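Local atomic coordinates of putative hydrolase (Bacteroides ovatus, PDB entry 4HBS), a protein that probably acts as a hydrolase, perhaps of carbohydrate bonds, though its substrate is unknown, and folds as a five-bladed beta-propeller. Residues T50-N56 with V82-R87; D59-T63 with W73-D77. All blocks are in the same frame, centred on the assembly; numbering follows the deposited sequence.

Contact 1. Residues T50-N56 with V82-R87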
loop_
_atom_site.group_PDB
_atom_site.type_symbol
_atom_site.label_atom_id
_atom_site.label_comp_id
_atom_site.label_asym_id
_atom_site.label_seq_id
_atom_site.Cartn_x
_atom_site.Cartn_y
_atom_site.Cartn_z
ATOM N N THR A 50 -14.185 8.909 -2.803
ATOM C CA THR A 50 -14.886 10.033 -2.174
ATOM C C THR A 50 -16.254 9.462 -1.942
ATOM O O THR A 50 -17.114 9.583 -2.818
ATOM C CB THR A 50 -14.891 11.286 -3.040
ATOM O OG1 THR A 50 -13.578 11.583 -3.440
ATOM C CG2 THR A 50 -15.418 12.475 -2.315
ATOM N N ARG A 51 -16.425 8.713 -0.828
ATOM C CA ARG A 51 -17.667 7.992 -0.522
ATOM C C ARG A 51 -18.375 8.582 0.691
ATOM O O ARG A 51 -17.749 9.280 1.486
ATOM C CB ARG A 51 -17.352 6.513 -0.278
ATOM C CG ARG A 51 -16.444 5.903 -1.357
ATOM C CD ARG A 51 -16.282 4.391 -1.305
ATOM N NE ARG A 51 -17.537 3.694 -1.585
ATOM C CZ ARG A 51 -18.428 3.296 -0.680
ATOM N NH1 ARG A 51 -18.212 3.499 0.613
ATOM N NH2 ARG A 51 -19.544 2.696 -1.062
ATOM N N SER A 52 -19.688 8.313 0.817
ATOM C CA SER A 52 -20.521 8.837 1.898
ATOM C C SER A 52 -21.044 7.792 2.881
ATOM O O SER A 52 -21.371 8.167 4.009
ATOM C CB SER A 52 -21.713 9.570 1.307
ATOM O OG SER A 52 -21.236 10.701 0.597
ATOM N N LEU A 53 -21.201 6.521 2.458
ATOM C CA LEU A 53 -21.724 5.454 3.309
ATOM C C LEU A 53 -20.779 4.284 3.268
ATOM O O LEU A 53 -20.428 3.840 2.176
ATOM C CB LEU A 53 -23.130 5.012 2.814
ATOM C CG LEU A 53 -24.318 5.191 3.762
ATOM C CD1 LEU A 53 -25.486 4.352 3.302
ATOM C CD2 LEU A 53 -23.954 4.861 5.213
ATOM N N GLY A 54 -20.406 3.764 4.428
ATOM C CA GLY A 54 -19.466 2.651 4.503
ATOM C C GLY A 54 -18.053 3.181 4.479
ATOM O O GLY A 54 -17.800 4.221 5.094
ATOM N N TRP A 55 -17.116 2.506 3.761
ATOM C CA TRP A 55 -15.725 2.999 3.716
ATOM C C TRP A 55 -15.751 4.428 3.232
ATOM O O TRP A 55 -16.309 4.677 2.170
ATOM C CB TRP A 55 -14.831 2.146 2.796
ATOM C CG TRP A 55 -13.386 2.536 2.857
ATOM C CD1 TRP A 55 -12.404 1.938 3.585
ATOM C CD2 TRP A 55 -12.766 3.632 2.175
ATOM N NE1 TRP A 55 -11.217 2.607 3.424
ATOM C CE2 TRP A 55 -11.410 3.651 2.560
ATOM C CE3 TRP A 55 -13.243 4.664 1.348
ATOM C CZ2 TRP A 55 -10.527 4.633 2.116
ATOM C CZ3 TRP A 55 -12.370 5.639 0.932
ATOM C CH2 TRP A 55 -11.027 5.604 1.293
ATOM N N ASN A 56 -15.209 5.367 4.001
ATOM C CA ASN A 56 -15.194 6.761 3.584
ATOM C C ASN A 56 -13.845 7.476 3.927
ATOM O O ASN A 56 -13.781 8.699 3.912
ATOM C CB ASN A 56 -16.405 7.483 4.200
ATOM C CG ASN A 56 -16.416 7.536 5.707
ATOM O OD1 ASN A 56 -15.452 7.978 6.332
ATOM N ND2 ASN A 56 -17.538 7.179 6.329
ATOM N N VAL A 82 -20.689 7.325 8.226
ATOM C CA VAL A 82 -21.484 8.331 7.523
ATOM C C VAL A 82 -20.724 9.658 7.293
ATOM O O VAL A 82 -20.112 10.186 8.220
ATOM C CB VAL A 82 -22.777 8.565 8.370
ATOM C CG1 VAL A 82 -23.484 9.858 7.988
ATOM C CG2 VAL A 82 -23.726 7.384 8.233
ATOM N N ILE A 83 -20.823 10.213 6.063
ATOM C CA ILE A 83 -20.265 11.536 5.718
ATOM C C ILE A 83 -21.459 12.445 5.491
ATOM O O ILE A 83 -22.340 12.113 4.687
ATOM C CB ILE A 83 -19.330 11.529 4.497
ATOM C CG1 ILE A 83 -18.165 10.539 4.655
ATOM C CG2 ILE A 83 -18.845 12.922 4.193
ATOM C CD1 ILE A 83 -17.209 10.827 5.751
ATOM N N ASN A 84 -21.495 13.584 6.186
ATOM C CA ASN A 84 -22.604 14.515 6.114
ATOM C C ASN A 84 -22.335 15.628 5.103
ATOM O O ASN A 84 -21.354 15.587 4.360
ATOM C CB ASN A 84 -22.867 15.081 7.519
ATOM C CG ASN A 84 -23.205 14.025 8.549
ATOM O OD1 ASN A 84 -22.559 13.933 9.598
ATOM N ND2 ASN A 84 -24.269 13.239 8.309
ATOM N N GLU A 85 -23.258 16.580 5.032
ATOM C CA GLU A 85 -23.196 17.750 4.159
ATOM C C GLU A 85 -21.788 18.397 4.163
ATOM O O GLU A 85 -21.175 18.560 5.234
ATOM C CB GLU A 85 -24.256 18.795 4.596
ATOM C CG GLU A 85 -25.712 18.318 4.489
ATOM C CD GLU A 85 -26.381 17.839 5.778
ATOM O OE1 GLU A 85 -25.900 16.845 6.375
ATOM O OE2 GLU A 85 -27.426 18.424 6.154
ATOM N N ASN A 86 -21.289 18.750 2.948
ATOM C CA ASN A 86 -19.978 19.383 2.700
ATOM C C ASN A 86 -18.817 18.502 3.162
ATOM O O ASN A 86 -17.858 18.991 3.754
ATOM C CB ASN A 86 -19.883 20.781 3.334
ATOM C CG ASN A 86 -21.005 21.695 2.945
ATOM O OD1 ASN A 86 -21.761 22.157 3.796
ATOM N ND2 ASN A 86 -21.131 21.993 1.654
ATOM N N ARG A 87 -18.881 17.202 2.841
ATOM C CA ARG A 87 -17.821 16.247 3.177
ATOM C C ARG A 87 -17.393 16.363 4.641
ATOM O O ARG A 87 -16.206 16.400 4.930
ATOM C CB ARG A 87 -16.614 16.437 2.230
ATOM C CG ARG A 87 -16.912 16.105 0.781
ATOM C CD ARG A 87 -17.123 14.620 0.564
ATOM N NE ARG A 87 -15.918 13.849 0.860
ATOM C CZ ARG A 87 -15.878 12.532 1.072
ATOM N NH1 ARG A 87 -16.996 11.809 1.047
ATOM N NH2 ARG A 87 -14.718 11.927 1.320
HETATM O O HOH W 1 -14.090 9.189 1.145
#

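Contact 2. Residues D59-T63 with W73-D77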
loop_
_atom_site.group_PDB
_atom_site.type_symbol
_atom_site.label_atom_id
_atom_site.label_comp_id
_atom_site.label_asym_id
_atom_site.label_seq_id
_atom_site.Cartn_x
_atom_site.Cartn_y
_atom_site.Cartn_z
ATOM N N ASP A 59 -6.197 4.202 5.065
ATOM C CA ASP A 59 -4.743 4.068 5.089
ATOM C C ASP A 59 -4.353 2.768 4.405
ATOM O O ASP A 59 -5.212 1.904 4.210
ATOM C CB ASP A 59 -4.428 3.992 6.576
ATOM C CG ASP A 59 -3.049 4.256 7.078
ATOM O OD1 ASP A 59 -2.683 5.431 7.156
ATOM O OD2 ASP A 59 -2.433 3.308 7.661
ATOM N N GLY A 60 -3.071 2.605 4.097
ATOM C CA GLY A 60 -2.576 1.427 3.392
ATOM C C GLY A 60 -2.884 1.572 1.920
ATOM O O GLY A 60 -2.221 2.347 1.229
ATOM N N VAL A 61 -3.958 0.912 1.452
ATOM C CA VAL A 61 -4.431 0.997 0.064
ATOM C C VAL A 61 -3.424 0.248 -0.809
ATOM O O VAL A 61 -2.503 0.843 -1.366
ATOM C CB VAL A 61 -4.690 2.477 -0.406
ATOM C CG1 VAL A 61 -5.391 2.515 -1.753
ATOM C CG2 VAL A 61 -5.515 3.248 0.632
ATOM N N PHE A 62 -3.571 -1.082 -0.841
ATOM C CA PHE A 62 -2.714 -2.007 -1.592
ATOM C C PHE A 62 -3.559 -2.817 -2.546
ATOM O O PHE A 62 -4.489 -3.472 -2.095
ATOM C CB PHE A 62 -2.007 -2.971 -0.637
ATOM C CG PHE A 62 -1.065 -2.384 0.382
ATOM C CD1 PHE A 62 -1.553 -1.783 1.538
ATOM C CD2 PHE A 62 0.299 -2.618 0.299
ATOM C CE1 PHE A 62 -0.681 -1.296 2.512
ATOM C CE2 PHE A 62 1.168 -2.154 1.286
ATOM C CZ PHE A 62 0.673 -1.477 2.378
ATOM N N THR A 63 -3.216 -2.829 -3.847
ATOM C CA THR A 63 -3.944 -3.605 -4.852
ATOM C C THR A 63 -3.206 -4.892 -5.195
ATOM O O THR A 63 -1.992 -5.011 -4.988
ATOM C CB THR A 63 -4.165 -2.807 -6.111
ATOM O OG1 THR A 63 -2.919 -2.293 -6.536
ATOM C CG2 THR A 63 -5.132 -1.704 -5.922
ATOM N N TRP A 73 -8.264 -5.043 -2.894
ATOM C CA TRP A 73 -7.773 -3.854 -2.185
ATOM C C TRP A 73 -7.729 -4.140 -0.710
ATOM O O TRP A 73 -8.734 -4.622 -0.186
ATOM C CB TRP A 73 -8.706 -2.656 -2.422
ATOM C CG TRP A 73 -8.750 -2.181 -3.829
ATOM C CD1 TRP A 73 -9.326 -2.814 -4.894
ATOM C CD2 TRP A 73 -8.278 -0.924 -4.314
ATOM N NE1 TRP A 73 -9.217 -2.037 -6.021
ATOM C CE2 TRP A 73 -8.598 -0.859 -5.690
ATOM C CE3 TRP A 73 -7.571 0.143 -3.732
ATOM C CZ2 TRP A 73 -8.224 0.225 -6.491
ATOM C CZ3 TRP A 73 -7.216 1.223 -4.523
ATOM C CH2 TRP A 73 -7.542 1.259 -5.885
ATOM N N SER A 74 -6.611 -3.830 -0.024
ATOM C CA SER A 74 -6.528 -3.976 1.434
ATOM C C SER A 74 -6.242 -2.629 2.061
ATOM O O SER A 74 -5.509 -1.816 1.488
ATOM C CB SER A 74 -5.477 -4.995 1.857
ATOM O OG SER A 74 -4.152 -4.609 1.557
ATOM N N PHE A 75 -6.829 -2.384 3.234
ATOM C CA PHE A 75 -6.669 -1.130 3.955
ATOM C C PHE A 75 -6.278 -1.401 5.359
ATOM O O PHE A 75 -6.577 -2.469 5.898
ATOM C CB PHE A 75 -7.972 -0.298 3.940
ATOM C CG PHE A 75 -8.544 -0.095 2.557
ATOM C CD1 PHE A 75 -9.335 -1.072 1.967
ATOM C CD2 PHE A 75 -8.248 1.050 1.820
ATOM C CE1 PHE A 75 -9.800 -0.924 0.664
ATOM C CE2 PHE A 75 -8.715 1.191 0.508
ATOM C CZ PHE A 75 -9.497 0.204 -0.056
ATOM N N ASN A 76 -5.633 -0.407 5.974
ATOM C CA ASN A 76 -5.207 -0.419 7.364
ATOM C C ASN A 76 -6.283 0.383 8.093
ATOM O O ASN A 76 -7.468 0.220 7.743
ATOM C CB ASN A 76 -3.769 0.146 7.481
ATOM C CG ASN A 76 -2.707 -0.753 6.881
ATOM O OD1 ASN A 76 -2.904 -1.948 6.688
ATOM N ND2 ASN A 76 -1.553 -0.193 6.564
ATOM N N ASP A 77 -5.931 1.233 9.077
ATOM C CA ASP A 77 -6.927 1.974 9.837
ATOM C C ASP A 77 -7.831 2.769 8.897
ATOM O O ASP A 77 -7.331 3.634 8.186
ATOM C CB ASP A 77 -6.249 2.888 10.848
ATOM C CG ASP A 77 -5.509 2.198 11.972
ATOM O OD1 ASP A 77 -5.485 0.946 11.994
ATOM O OD2 ASP A 77 -4.930 2.908 12.824
#

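Contact 1. Residues T50-N56 with V82-R87
R87 slides its guanidinium group past T50, whose CG2 sits over one face, 3.4 Å from R87 CZ. In the plane of the group R87 NH1 donates to R51 O (2.7 Å, 151° at the hydrogen), and R87 NH2 forms a salt bridge with D393. A water also bridges the two segments: it accepts from R87 NH2 and R51 N at 2.8 and 3.1 Å, and gives a weak bond to N56 O at 2.8 Å. On the other side of the guanidinium plane from T50, obliquely placed, lies I83 (CG1 4.7 Å from R87 CZ), whose CA-to-CB bond points toward 50-56. Its CG1 is 3.4 Å from R51 O and its CD1 3.4 Å from N56 CG, while the amide oxygen of N56 is held by R89.

The backbones meet edge to edge. L53 and V82 form an antiparallel non-hydrogen-bonded pair (CA–CA 5.1 Å) with both side chains on the same face, L53 CD2 touching V82 CG2 at 3.9 Å. Next to it I83 N donates to S52 O (3.0 Å), which V82 CA approaches at 3.5 Å. At G54, with phi 85° and psi -140°, the chain turns a corner. R51 fastens this bend, since its NH1 donates to L53 O and W55 O, both at 2.7 Å, and its NE is paired with D108. Strand 82-84 runs antiparallel to strand 88-93, with R87 in the turn between them, so the contact is a peripheral beta hairpin docked onto a bent chain segment, its centre about 22 Å from the centre of the chain.

Contact 2. Residues D59-T63 with W73-D77
D59 begins the pairing by accepting from N76 N through its carbonyl O (2.9 Å, 172° at the hydrogen). Its carboxylate turns to Y357, with a bound glycerol, probably from the crystallisation liquor, about 5 Å from the side chain. G60 faces F75 in a non-hydrogen-bonded pair, CA–CA 4.9 Å; at phi 79° a CB would come within 3.1 Å of N76 CG. V61 has positive phi, 71°, and the register slips by one: V61 N (3.1 Å, weak, 125°) and F62 N (3.1 Å, 155°) both donate to S74 O, a G1 beta bulge. It interrupts the hairpin of strands 60-65 and 71-75, the first two strands of a four-stranded antiparallel propeller blade; the axes of segments 60-63 and 73-75 approach to 4.6 Å, with N-to-C directions 161° apart. V61 CG1 meets the edge of the W73 ring at CZ3 (3.6 Å), and V61 CG2 touches F75 CD2 (3.7 Å). F62 closes the hydrogen-bonded pair as S74 N donates to F62 O at 3.0 Å. T63 lays CG2 3.5 Å from the centroid of the six-membered ring of W73, 7° off its normal, a CH-pi contact; its OG1 bonds H362.

Contact 2 is nested in the chain between the two segments of contact 1, their centres about 18 Å apart. Contact 2 is buried, its centre about 6 Å from the chain centre, and buries 504 Å² (both sides summed); contact 1 is partly exposed, about 22 Å out, and buries 370 Å². Their chemistry follows this difference. In 59-63 with 73-77, backbone bonds are backed by aromatic and aliphatic packing, whereas 50-56 with 82-87 has a short stretch of pairing supplemented by an arginine and a water. W55 connects them, its NE1 lying 3.7 Å from F75 CD2, the ring planes at about 45°. Strand 55-57 leads on to strand 60-65, carrying the chain from periphery to blade.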